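Local atomic coordinates of putative histidinol-phosphate aminotransferase (Erwinia carotovora atroseptica, PDB entry 3LY1), a protein that binds pyridoxal 5'-phosphate and probably works as an aminotransferase of the histidinol-phosphate type, moving amino groups between substrates. Residues E99-G103 and V148-T154; I177-A181 and F191-S195; I205-F211 and V222-A227. All coordinates share one frame. Residues are numbered along the deposited sequence.

Contact 1: residues E99-G103 and V148-T154; sequences ELTYG and VNPNNPT. With PLP (pyridoxal-5'-phosphate), chain E; EDO (1,2-ethanediol), chain G; EDO (1,2-ethanediol), chain L.
Two irregular loops that follow parallel strands of the large sheet, 94-98 and 143-148, meet here at the cofactor edge of a fold-type I PLP enzyme, a worked example of how such enzymes build their site from strand ends. The two segments do not pair with each other as strands; their CA atoms come closest at Y102 and N152, 5.6 Å apart. The segment 148-154 leaves its strand at V148 and bends through two cis peptides, before P150 and before P153, while L100 and T101 are extended (phi/psi -118/98 and -159/-173). N151, chi1 t, bridges the gap with both ends of its amide: ND2 donates to L100 O at 2.9 Å, and OD1 accepts from T101 OG1 at 2.7 Å. A water adds a further link, donating to T101 OG1 and accepting from V148 N. Beside this polar seam L100 (chi1 t, chi2 p) packs CG against P153 CG at 3.9 Å and CD2 against T154 CG2 at 3.5 Å, and F296 of strand 294-298 touches both L100 and P153. Y102 and N152, both chi1 t, reach the cofactor together. The Y102 ring lays one face over the pyridine ring near C4, and V148 CG1 approaches the PLP methyl C2A at 3.4 Å. N152 OD1 is hydrogen-bonded to R329 NH1, and N152 ND2 donates to PLP O3 at 2.8 Å.

Contact 2: residues I177-A181 and F191-S195; sequences IVDEA and FRSIS. With PLP (pyridoxal-5'-phosphate), chain E.
E180 (chi1 m, chi2 t) reaches from just beyond the end of strand 174-179 over the loop 191-195, its CB pointing toward that loop and its carboxylate near the F191 ring, with E180 CD 4.4 Å from F191 CZ. The two backbones stay well apart: V178 lies nearest I194 and E180 nearest S193, each pair with CA atoms 7.6 Å apart, so side chains fill the gap. E180 OE1 accepts from S193 OG at 2.7 Å and E180 OE2 from I194 N at 3.0 Å, while a water donates to both E180 OE2 and R192 O. S193 OG in turn accepts from S195 N at 3.1 Å, a capping bond at the turn into helix 195-199. V178 CB also packs 4.0 Å from I194 CG2. D179, chi1 t, is out of reach of the loop: its OD1 closes an Asx turn with A181 N at 3.1 Å, and its OD2 accepts from PLP N1 at 2.7 Å and is also hydrogen-bonded to Y146 OH. This aspartate-pyridine pair is the hallmark of fold-type I aminotransferases, where it stabilises the protonated ring nitrogen. Adjacent acidic residues thus divide the chemistry: D179 favours an electron-withdrawing cofactor, whereas E180 gathers donors from the helix-entry loop.

Contact 3: residues I205-F211 and V222-A227; sequences IILLKTF and VGYAVA. With PLP (pyridoxal-5'-phosphate), chain E; EDO (1,2-ethanediol), chain H.
Strands 205-210 and 223-226 form an antiparallel pair within the large mixed sheet of the PLP-dependent aminotransferase fold, their axes 4.7 Å apart at 161°. The register sets L207 against V226 and K209 against Y224 as hydrogen-bonded pairs, alternating with the non-hydrogen-bonded pairs L208-A225 and T210-G223. Y224, K209 and F211 bury the most surface. Between the first two, K209 N donates to Y224 O and Y224 N to K209 O, both at 3.0 Å. Y224, chi1 p, turns its ring across the neighbouring strand, so that K209 CB sits over its face, 4.0 Å from the ring centroid, a CH-pi contact; K209 NZ forms a salt bridge with E184, and Y224 OH a hydrogen bond with H64. F211 CE1 lies 4.0 Å from Y224 CE1, while F211 CD1 meets V222 CG1 at 3.7 Å and F211 N donates to V222 O at 2.9 Å, extending the ladder past the strand. On the face with T210, L208 CD2 packs on A225 CB at 3.6 Å. T210 CA and G223 CA are 3.9 Å apart; a CB on G223 would collide with K209 O. T210 OG1, also hydrogen-bonded to S212 OG, donates to the phosphate oxygen PLP O2P at 2.6 Å.

Overall arrangement
The three contacts illustrate how one sheet supplies a cofactor site from several strands. Contact 3 is wholly buried and relies on backbone pairing backed by apolar and aromatic side chains; contact 1 is also buried, but joins loops through hydrogen bonds of a side-chain amide; contact 2 is partly buried, with a carboxylate spanning separated backbones. Contacts 2 and 3 share the sheet directly, since V178 N lies 2.7 Å from I206 O and V178 O 2.9 Å from L208 N. N149 N, 3.0 Å from D179 O, links contact 1 to contact 2. Contacts 1 and 3 do not touch, yet both reach PLP, at its ring and its phosphate respectively, while contact 2 holds the ring nitrogen.

Contact 1: residues E99-G103 and V148-T154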
loop_
_atom_site.group_PDB
_atom_site.type_symbol
_atom_site.label_atom_id
_atom_site.label_comp_id
_atom_site.label_asym_id
_atom_site.label_seq_id
_atom_site.Cartn_x
_atom_site.Cartn_y
_atom_site.Cartn_z
ATOM N N GLU A 99 18.978 16.307 -13.179
ATOM C CA GLU A 99 19.619 16.464 -11.887
ATOM C C GLU A 99 18.600 16.940 -10.845
ATOM O O GLU A 99 18.739 16.612 -9.655
ATOM C CB GLU A 99 20.805 17.431 -11.975
ATOM C CG GLU A 99 21.538 17.613 -10.665
ATOM C CD GLU A 99 22.876 18.296 -10.818
ATOM O OE1 GLU A 99 23.202 18.764 -11.939
ATOM O OE2 GLU A 99 23.590 18.369 -9.797
ATOM N N LEU A 100 17.605 17.705 -11.292
ATOM C CA LEU A 100 16.586 18.321 -10.409
ATOM C C LEU A 100 15.187 17.793 -10.776
ATOM O O LEU A 100 14.530 18.261 -11.717
ATOM C CB LEU A 100 16.588 19.852 -10.500
ATOM C CG LEU A 100 15.636 20.638 -9.543
ATOM C CD1 LEU A 100 16.155 20.543 -8.093
ATOM C CD2 LEU A 100 15.462 22.119 -9.954
ATOM N N THR A 101 14.744 16.801 -10.015
ATOM C CA THR A 101 13.494 16.140 -10.247
ATOM C C THR A 101 12.986 15.434 -8.968
ATOM O O THR A 101 13.559 15.599 -7.889
ATOM C CB THR A 101 13.630 15.137 -11.461
ATOM O OG1 THR A 101 12.321 14.787 -11.896
ATOM C CG2 THR A 101 14.424 13.829 -11.119
ATOM N N TYR A 102 11.906 14.668 -9.074
ATOM C CA TYR A 102 11.335 13.954 -7.926
ATOM C C TYR A 102 12.263 12.798 -7.518
ATOM O O TYR A 102 12.606 11.950 -8.359
ATOM C CB TYR A 102 9.932 13.455 -8.263
ATOM C CG TYR A 102 9.180 12.920 -7.070
ATOM C CD1 TYR A 102 8.873 13.752 -5.976
ATOM C CD2 TYR A 102 8.779 11.595 -7.019
ATOM C CE1 TYR A 102 8.197 13.265 -4.881
ATOM C CE2 TYR A 102 8.115 11.095 -5.926
ATOM C CZ TYR A 102 7.806 11.931 -4.864
ATOM O OH TYR A 102 7.099 11.433 -3.789
ATOM N N GLY A 103 12.674 12.796 -6.239
ATOM C CA GLY A 103 13.782 11.947 -5.767
ATOM C C GLY A 103 13.512 10.462 -5.593
ATOM O O GLY A 103 14.447 9.690 -5.352
ATOM N N VAL A 148 9.522 13.094 -15.198
ATOM C CA VAL A 148 8.378 13.688 -14.512
ATOM C C VAL A 148 7.913 14.882 -15.310
ATOM O O VAL A 148 8.723 15.791 -15.633
ATOM C CB VAL A 148 8.755 14.057 -13.045
ATOM C CG1 VAL A 148 7.483 14.564 -12.302
ATOM C CG2 VAL A 148 9.400 12.833 -12.343
ATOM N N ASN A 149 6.608 14.912 -15.611
ATOM C CA ASN A 149 6.064 15.833 -16.586
ATOM C C ASN A 149 4.624 16.115 -16.256
ATOM O O ASN A 149 3.784 15.281 -16.537
ATOM C CB ASN A 149 6.103 15.236 -18.011
ATOM C CG ASN A 149 6.022 16.296 -19.100
ATOM O OD1 ASN A 149 6.451 17.459 -18.890
ATOM N ND2 ASN A 149 5.427 15.928 -20.268
ATOM N N PRO A 150 4.315 17.287 -15.661
ATOM C CA PRO A 150 5.154 18.408 -15.221
ATOM C C PRO A 150 6.138 17.991 -14.162
ATOM O O PRO A 150 5.805 17.151 -13.367
ATOM C CB PRO A 150 4.140 19.389 -14.611
ATOM C CG PRO A 150 2.850 19.092 -15.262
ATOM C CD PRO A 150 2.885 17.598 -15.533
ATOM N N ASN A 151 7.334 18.559 -14.174
ATOM C CA ASN A 151 8.374 18.208 -13.213
ATOM C C ASN A 151 8.048 18.773 -11.837
ATOM O O ASN A 151 7.465 19.828 -11.735
ATOM C CB ASN A 151 9.742 18.704 -13.706
ATOM C CG ASN A 151 10.911 18.138 -12.901
ATOM O OD1 ASN A 151 10.897 16.973 -12.484
ATOM N ND2 ASN A 151 11.942 18.957 -12.709
ATOM N N ASN A 152 8.489 18.061 -10.812
ATOM C CA ASN A 152 8.458 18.494 -9.420
ATOM C C ASN A 152 9.907 18.480 -9.049
ATOM O O ASN A 152 10.543 17.417 -9.130
ATOM C CB ASN A 152 7.615 17.503 -8.584
ATOM C CG ASN A 152 7.597 17.825 -7.075
ATOM O OD1 ASN A 152 8.116 18.848 -6.639
ATOM N ND2 ASN A 152 6.972 16.943 -6.277
ATOM N N PRO A 153 10.485 19.640 -8.627
ATOM C CA PRO A 153 9.911 20.847 -8.063
ATOM C C PRO A 153 9.728 22.041 -8.982
ATOM O O PRO A 153 9.110 23.002 -8.559
ATOM C CB PRO A 153 10.941 21.208 -6.982
ATOM C CG PRO A 153 12.218 20.875 -7.633
ATOM C CD PRO A 153 11.933 19.569 -8.341
ATOM N N THR A 154 10.235 21.985 -10.218
ATOM C CA THR A 154 10.286 23.186 -11.073
ATOM C C THR A 154 8.896 23.605 -11.578
ATOM O O THR A 154 8.678 24.763 -11.828
ATOM C CB THR A 154 11.171 22.977 -12.308
ATOM O OG1 THR A 154 10.670 21.858 -13.070
ATOM C CG2 THR A 154 12.666 22.745 -11.918
HETATM N N1 PLP E . 5.174 11.612 -8.467
HETATM C C2 PLP E . 5.403 12.953 -8.238
HETATM C C2A PLP E . 6.042 13.774 -9.331
HETATM C C3 PLP E . 5.066 13.485 -6.993
HETATM O O3 PLP E . 5.308 14.800 -6.761
HETATM C C4 PLP E . 4.500 12.653 -6.001
HETATM C C4A PLP E . 4.009 13.235 -4.701
HETATM O O4A PLP E . 4.801 13.952 -4.111
HETATM C C5 PLP E . 4.287 11.292 -6.251
HETATM C C6 PLP E . 4.653 10.796 -7.503
HETATM C C5A PLP E . 3.700 10.354 -5.219
HETATM O O4P PLP E . 2.360 10.680 -4.805
HETATM P P PLP E . 1.333 9.543 -4.359
HETATM O O1P PLP E . 2.021 8.377 -3.723
HETATM O O2P PLP E . 0.654 9.202 -5.659
HETATM O O3P PLP E . 0.425 10.309 -3.410
HETATM C C1 EDO G . 16.520 13.707 -8.094
HETATM O O1 EDO G . 16.855 12.368 -7.697
HETATM C C2 EDO G . 16.604 14.757 -6.966
HETATM O O2 EDO G . 16.782 16.099 -7.527
HETATM C C1 EDO L . 18.361 10.745 -2.645
HETATM O O1 EDO L . 18.355 9.321 -2.797
HETATM C C2 EDO L . 16.905 11.178 -2.532
HETATM O O2 EDO L . 16.296 10.978 -3.806
HETATM O O HOH W 1 12.275 13.569 -14.442
#

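Contact 2: residues I177-A181 and F191-S195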
loop_
_atom_site.group_PDB
_atom_site.type_symbol
_atom_site.label_atom_id
_atom_site.label_comp_id
_atom_site.label_asym_id
_atom_site.label_seq_id
_atom_site.Cartn_x
_atom_site.Cartn_y
_atom_site.Cartn_z
ATOM N N ILE A 177 9.928 5.542 -17.756
ATOM C CA ILE A 177 8.876 5.770 -16.776
ATOM C C ILE A 177 8.487 7.246 -16.877
ATOM O O ILE A 177 9.308 8.133 -16.635
ATOM C CB ILE A 177 9.343 5.477 -15.338
ATOM C CG1 ILE A 177 9.831 4.028 -15.155
ATOM C CG2 ILE A 177 8.226 5.811 -14.318
ATOM C CD1 ILE A 177 10.640 3.803 -13.857
ATOM N N VAL A 178 7.224 7.512 -17.200
ATOM C CA VAL A 178 6.729 8.856 -17.364
ATOM C C VAL A 178 5.692 9.116 -16.282
ATOM O O VAL A 178 4.676 8.417 -16.209
ATOM C CB VAL A 178 6.093 9.113 -18.780
ATOM C CG1 VAL A 178 5.773 10.586 -18.975
ATOM C CG2 VAL A 178 7.011 8.593 -19.923
ATOM N N ASP A 179 5.982 10.101 -15.428
ATOM C CA ASP A 179 5.228 10.369 -14.203
ATOM C C ASP A 179 4.393 11.610 -14.426
ATOM O O ASP A 179 4.911 12.726 -14.426
ATOM C CB ASP A 179 6.216 10.487 -13.007
ATOM C CG ASP A 179 5.530 10.674 -11.656
ATOM O OD1 ASP A 179 4.302 11.052 -11.622
ATOM O OD2 ASP A 179 6.252 10.466 -10.605
ATOM N N GLU A 180 3.090 11.407 -14.639
ATOM C CA GLU A 180 2.185 12.489 -14.944
ATOM C C GLU A 180 1.270 12.814 -13.778
ATOM O O GLU A 180 0.109 13.158 -13.980
ATOM C CB GLU A 180 1.403 12.140 -16.197
ATOM C CG GLU A 180 2.330 11.992 -17.443
ATOM C CD GLU A 180 1.593 11.747 -18.779
ATOM O OE1 GLU A 180 0.330 11.715 -18.833
ATOM O OE2 GLU A 180 2.319 11.596 -19.796
ATOM N N ALA A 181 1.810 12.732 -12.554
ATOM C CA ALA A 181 1.091 13.081 -11.319
ATOM C C ALA A 181 0.302 14.369 -11.474
ATOM O O ALA A 181 -0.865 14.416 -11.100
ATOM C CB ALA A 181 2.083 13.195 -10.138
ATOM N N PHE A 191 2.322 20.419 -24.155
ATOM C CA PHE A 191 2.218 19.228 -23.320
ATOM C C PHE A 191 1.191 18.265 -23.896
ATOM O O PHE A 191 0.098 18.681 -24.281
ATOM C CB PHE A 191 1.775 19.566 -21.883
ATOM C CG PHE A 191 1.491 18.323 -21.043
ATOM C CD1 PHE A 191 2.513 17.693 -20.379
ATOM C CD2 PHE A 191 0.234 17.770 -20.978
ATOM C CE1 PHE A 191 2.274 16.542 -19.633
ATOM C CE2 PHE A 191 -0.022 16.614 -20.253
ATOM C CZ PHE A 191 1.012 15.999 -19.569
ATOM N N ARG A 192 1.564 16.986 -23.907
ATOM C CA ARG A 192 0.693 15.883 -24.312
ATOM C C ARG A 192 0.899 14.698 -23.367
ATOM O O ARG A 192 2.041 14.347 -23.068
ATOM C CB ARG A 192 1.014 15.454 -25.765
ATOM C CG ARG A 192 -0.009 15.883 -26.790
ATOM C CD ARG A 192 0.540 16.245 -28.165
ATOM N NE ARG A 192 1.756 15.588 -28.655
ATOM C CZ ARG A 192 2.630 16.214 -29.442
ATOM N NH1 ARG A 192 2.418 17.482 -29.760
ATOM N NH2 ARG A 192 3.724 15.611 -29.890
ATOM N N SER A 193 -0.188 14.082 -22.893
ATOM C CA SER A 193 -0.053 12.800 -22.164
ATOM C C SER A 193 0.559 11.739 -23.094
ATOM O O SER A 193 0.293 11.702 -24.320
ATOM C CB SER A 193 -1.369 12.285 -21.575
ATOM O OG SER A 193 -1.186 10.996 -20.978
ATOM N N ILE A 194 1.418 10.904 -22.520
ATOM C CA ILE A 194 2.056 9.830 -23.257
ATOM C C ILE A 194 1.107 8.661 -23.458
ATOM O O ILE A 194 1.399 7.739 -24.205
ATOM C CB ILE A 194 3.363 9.383 -22.566
ATOM C CG1 ILE A 194 4.310 8.710 -23.576
ATOM C CG2 ILE A 194 3.117 8.501 -21.309
ATOM C CD1 ILE A 194 5.011 9.687 -24.463
ATOM N N SER A 195 -0.022 8.691 -22.779
ATOM C CA SER A 195 -0.989 7.601 -22.818
ATOM C C SER A 195 -1.343 7.015 -24.203
ATOM O O SER A 195 -1.391 5.778 -24.346
ATOM C CB SER A 195 -2.276 8.008 -22.082
ATOM O OG SER A 195 -3.072 6.865 -21.853
HETATM N N1 PLP E . 5.174 11.612 -8.467
HETATM C C2 PLP E . 5.403 12.953 -8.238
HETATM C C2A PLP E . 6.042 13.774 -9.331
HETATM C C3 PLP E . 5.066 13.485 -6.993
HETATM O O3 PLP E . 5.308 14.800 -6.761
HETATM C C4 PLP E . 4.500 12.653 -6.001
HETATM C C4A PLP E . 4.009 13.235 -4.701
HETATM O O4A PLP E . 4.801 13.952 -4.111
HETATM C C5 PLP E . 4.287 11.292 -6.251
HETATM C C6 PLP E . 4.653 10.796 -7.503
HETATM C C5A PLP E . 3.700 10.354 -5.219
HETATM O O4P PLP E . 2.360 10.680 -4.805
HETATM P P PLP E . 1.333 9.543 -4.359
HETATM O O1P PLP E . 2.021 8.377 -3.723
HETATM O O2P PLP E . 0.654 9.202 -5.659
HETATM O O3P PLP E . 0.425 10.309 -3.410
HETATM O O HOH W 2 3.837 13.478 -20.946
#

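Contact 3: residues I205-F211 and V222-A227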
loop_
_atom_site.group_PDB
_atom_site.type_symbol
_atom_site.label_atom_id
_atom_site.label_comp_id
_atom_site.label_asym_id
_atom_site.label_seq_id
_atom_site.Cartn_x
_atom_site.Cartn_y
_atom_site.Cartn_z
ATOM N N ILE A 205 7.208 1.908 -22.341
ATOM C CA ILE A 205 6.702 3.019 -21.545
ATOM C C ILE A 205 5.866 2.532 -20.369
ATOM O O ILE A 205 4.943 1.746 -20.564
ATOM C CB ILE A 205 5.748 3.960 -22.334
ATOM C CG1 ILE A 205 6.310 4.347 -23.693
ATOM C CG2 ILE A 205 5.391 5.179 -21.456
ATOM C CD1 ILE A 205 5.331 5.171 -24.597
ATOM N N ILE A 206 6.179 3.041 -19.172
ATOM C CA ILE A 206 5.327 2.966 -17.967
ATOM C C ILE A 206 4.844 4.409 -17.669
ATOM O O ILE A 206 5.640 5.329 -17.439
ATOM C CB ILE A 206 6.136 2.343 -16.741
ATOM C CG1 ILE A 206 6.606 0.918 -17.055
ATOM C CG2 ILE A 206 5.350 2.406 -15.414
ATOM C CD1 ILE A 206 7.871 0.408 -16.177
ATOM N N LEU A 207 3.540 4.603 -17.737
ATOM C CA LEU A 207 2.893 5.825 -17.304
ATOM C C LEU A 207 2.420 5.633 -15.890
ATOM O O LEU A 207 1.729 4.652 -15.573
ATOM C CB LEU A 207 1.703 6.134 -18.185
ATOM C CG LEU A 207 0.753 7.259 -17.801
ATOM C CD1 LEU A 207 1.512 8.592 -17.653
ATOM C CD2 LEU A 207 -0.333 7.353 -18.847
ATOM N N LEU A 208 2.764 6.575 -15.041
ATOM C CA LEU A 208 2.313 6.560 -13.654
ATOM C C LEU A 208 1.396 7.737 -13.431
ATOM O O LEU A 208 1.714 8.893 -13.837
ATOM C CB LEU A 208 3.488 6.641 -12.711
ATOM C CG LEU A 208 4.477 5.478 -12.727
ATOM C CD1 LEU A 208 5.589 5.809 -11.820
ATOM C CD2 LEU A 208 3.808 4.084 -12.390
ATOM N N LYS A 209 0.276 7.429 -12.777
ATOM C CA LYS A 209 -0.708 8.431 -12.420
ATOM C C LYS A 209 -1.213 8.200 -11.002
ATOM O O LYS A 209 -0.986 7.143 -10.400
ATOM C CB LYS A 209 -1.852 8.486 -13.460
ATOM C CG LYS A 209 -1.430 9.244 -14.768
ATOM C CD LYS A 209 -2.556 9.433 -15.781
ATOM C CE LYS A 209 -3.597 10.445 -15.270
ATOM N NZ LYS A 209 -3.112 11.874 -15.333
ATOM N N THR A 210 -1.843 9.226 -10.439
ATOM C CA THR A 210 -2.262 9.214 -9.035
ATOM C C THR A 210 -3.580 9.969 -8.893
ATOM O O THR A 210 -3.858 10.827 -9.697
ATOM C CB THR A 210 -1.205 9.843 -8.120
ATOM O OG1 THR A 210 -1.612 9.704 -6.744
ATOM C CG2 THR A 210 -0.972 11.305 -8.472
ATOM N N PHE A 211 -4.372 9.627 -7.874
ATOM C CA PHE A 211 -5.558 10.403 -7.464
ATOM C C PHE A 211 -5.228 11.488 -6.401
ATOM O O PHE A 211 -6.124 12.162 -5.873
ATOM C CB PHE A 211 -6.630 9.457 -6.939
ATOM C CG PHE A 211 -7.380 8.707 -8.012
ATOM C CD1 PHE A 211 -6.874 7.544 -8.600
ATOM C CD2 PHE A 211 -8.596 9.165 -8.436
ATOM C CE1 PHE A 211 -7.605 6.874 -9.589
ATOM C CE2 PHE A 211 -9.342 8.487 -9.414
ATOM C CZ PHE A 211 -8.842 7.346 -9.992
ATOM N N VAL A 222 -4.401 6.070 -3.628
ATOM C CA VAL A 222 -4.819 5.408 -4.847
ATOM C C VAL A 222 -4.039 5.973 -6.014
ATOM O O VAL A 222 -4.121 7.151 -6.309
ATOM C CB VAL A 222 -6.362 5.551 -5.116
ATOM C CG1 VAL A 222 -6.788 4.630 -6.274
ATOM C CG2 VAL A 222 -7.218 5.279 -3.843
ATOM N N GLY A 223 -3.261 5.123 -6.675
ATOM C CA GLY A 223 -2.623 5.477 -7.922
ATOM C C GLY A 223 -2.615 4.264 -8.822
ATOM O O GLY A 223 -3.211 3.235 -8.486
ATOM N N TYR A 224 -1.970 4.386 -9.983
ATOM C CA TYR A 224 -1.932 3.291 -10.938
ATOM C C TYR A 224 -0.813 3.478 -11.971
ATOM O O TYR A 224 -0.249 4.589 -12.117
ATOM C CB TYR A 224 -3.294 3.067 -11.625
ATOM C CG TYR A 224 -3.815 4.224 -12.435
ATOM C CD1 TYR A 224 -4.429 5.304 -11.828
ATOM C CD2 TYR A 224 -3.698 4.239 -13.822
ATOM C CE1 TYR A 224 -4.934 6.360 -12.565
ATOM C CE2 TYR A 224 -4.171 5.314 -14.570
ATOM C CZ TYR A 224 -4.806 6.361 -13.947
ATOM O OH TYR A 224 -5.276 7.408 -14.705
ATOM N N ALA A 225 -0.451 2.362 -12.602
ATOM C CA ALA A 225 0.426 2.338 -13.779
ATOM C C ALA A 225 -0.386 1.921 -15.023
ATOM O O ALA A 225 -1.342 1.115 -14.945
ATOM C CB ALA A 225 1.624 1.427 -13.562
ATOM N N VAL A 226 -0.008 2.479 -16.164
ATOM C CA VAL A 226 -0.508 2.076 -17.474
ATOM C C VAL A 226 0.677 1.620 -18.322
ATOM O O VAL A 226 1.721 2.308 -18.391
ATOM C CB VAL A 226 -1.286 3.203 -18.162
ATOM C CG1 VAL A 226 -2.057 2.638 -19.389
ATOM C CG2 VAL A 226 -2.213 3.947 -17.153
ATOM N N ALA A 227 0.593 0.416 -18.896
ATOM C CA ALA A 227 1.683 -0.075 -19.733
ATOM C C ALA A 227 1.210 -1.253 -20.576
ATOM O O ALA A 227 0.088 -1.726 -20.412
ATOM C CB ALA A 227 2.873 -0.477 -18.864
HETATM N N1 PLP E . 5.174 11.612 -8.467
HETATM C C2 PLP E . 5.403 12.953 -8.238
HETATM C C2A PLP E . 6.042 13.774 -9.331
HETATM C C3 PLP E . 5.066 13.485 -6.993
HETATM O O3 PLP E . 5.308 14.800 -6.761
HETATM C C4 PLP E . 4.500 12.653 -6.001
HETATM C C4A PLP E . 4.009 13.235 -4.701
HETATM O O4A PLP E . 4.801 13.952 -4.111
HETATM C C5 PLP E . 4.287 11.292 -6.251
HETATM C C6 PLP E . 4.653 10.796 -7.503
HETATM C C5A PLP E . 3.700 10.354 -5.219
HETATM O O4P PLP E . 2.360 10.680 -4.805
HETATM P P PLP E . 1.333 9.543 -4.359
HETATM O O1P PLP E . 2.021 8.377 -3.723
HETATM O O2P PLP E . 0.654 9.202 -5.659
HETATM O O3P PLP E . 0.425 10.309 -3.410
HETATM C C1 EDO H . -7.172 9.246 -12.829
HETATM O O1 EDO H . -6.051 9.824 -13.490
HETATM C C2 EDO H . -8.272 9.030 -13.855
HETATM O O2 EDO H . -8.957 10.265 -14.023
#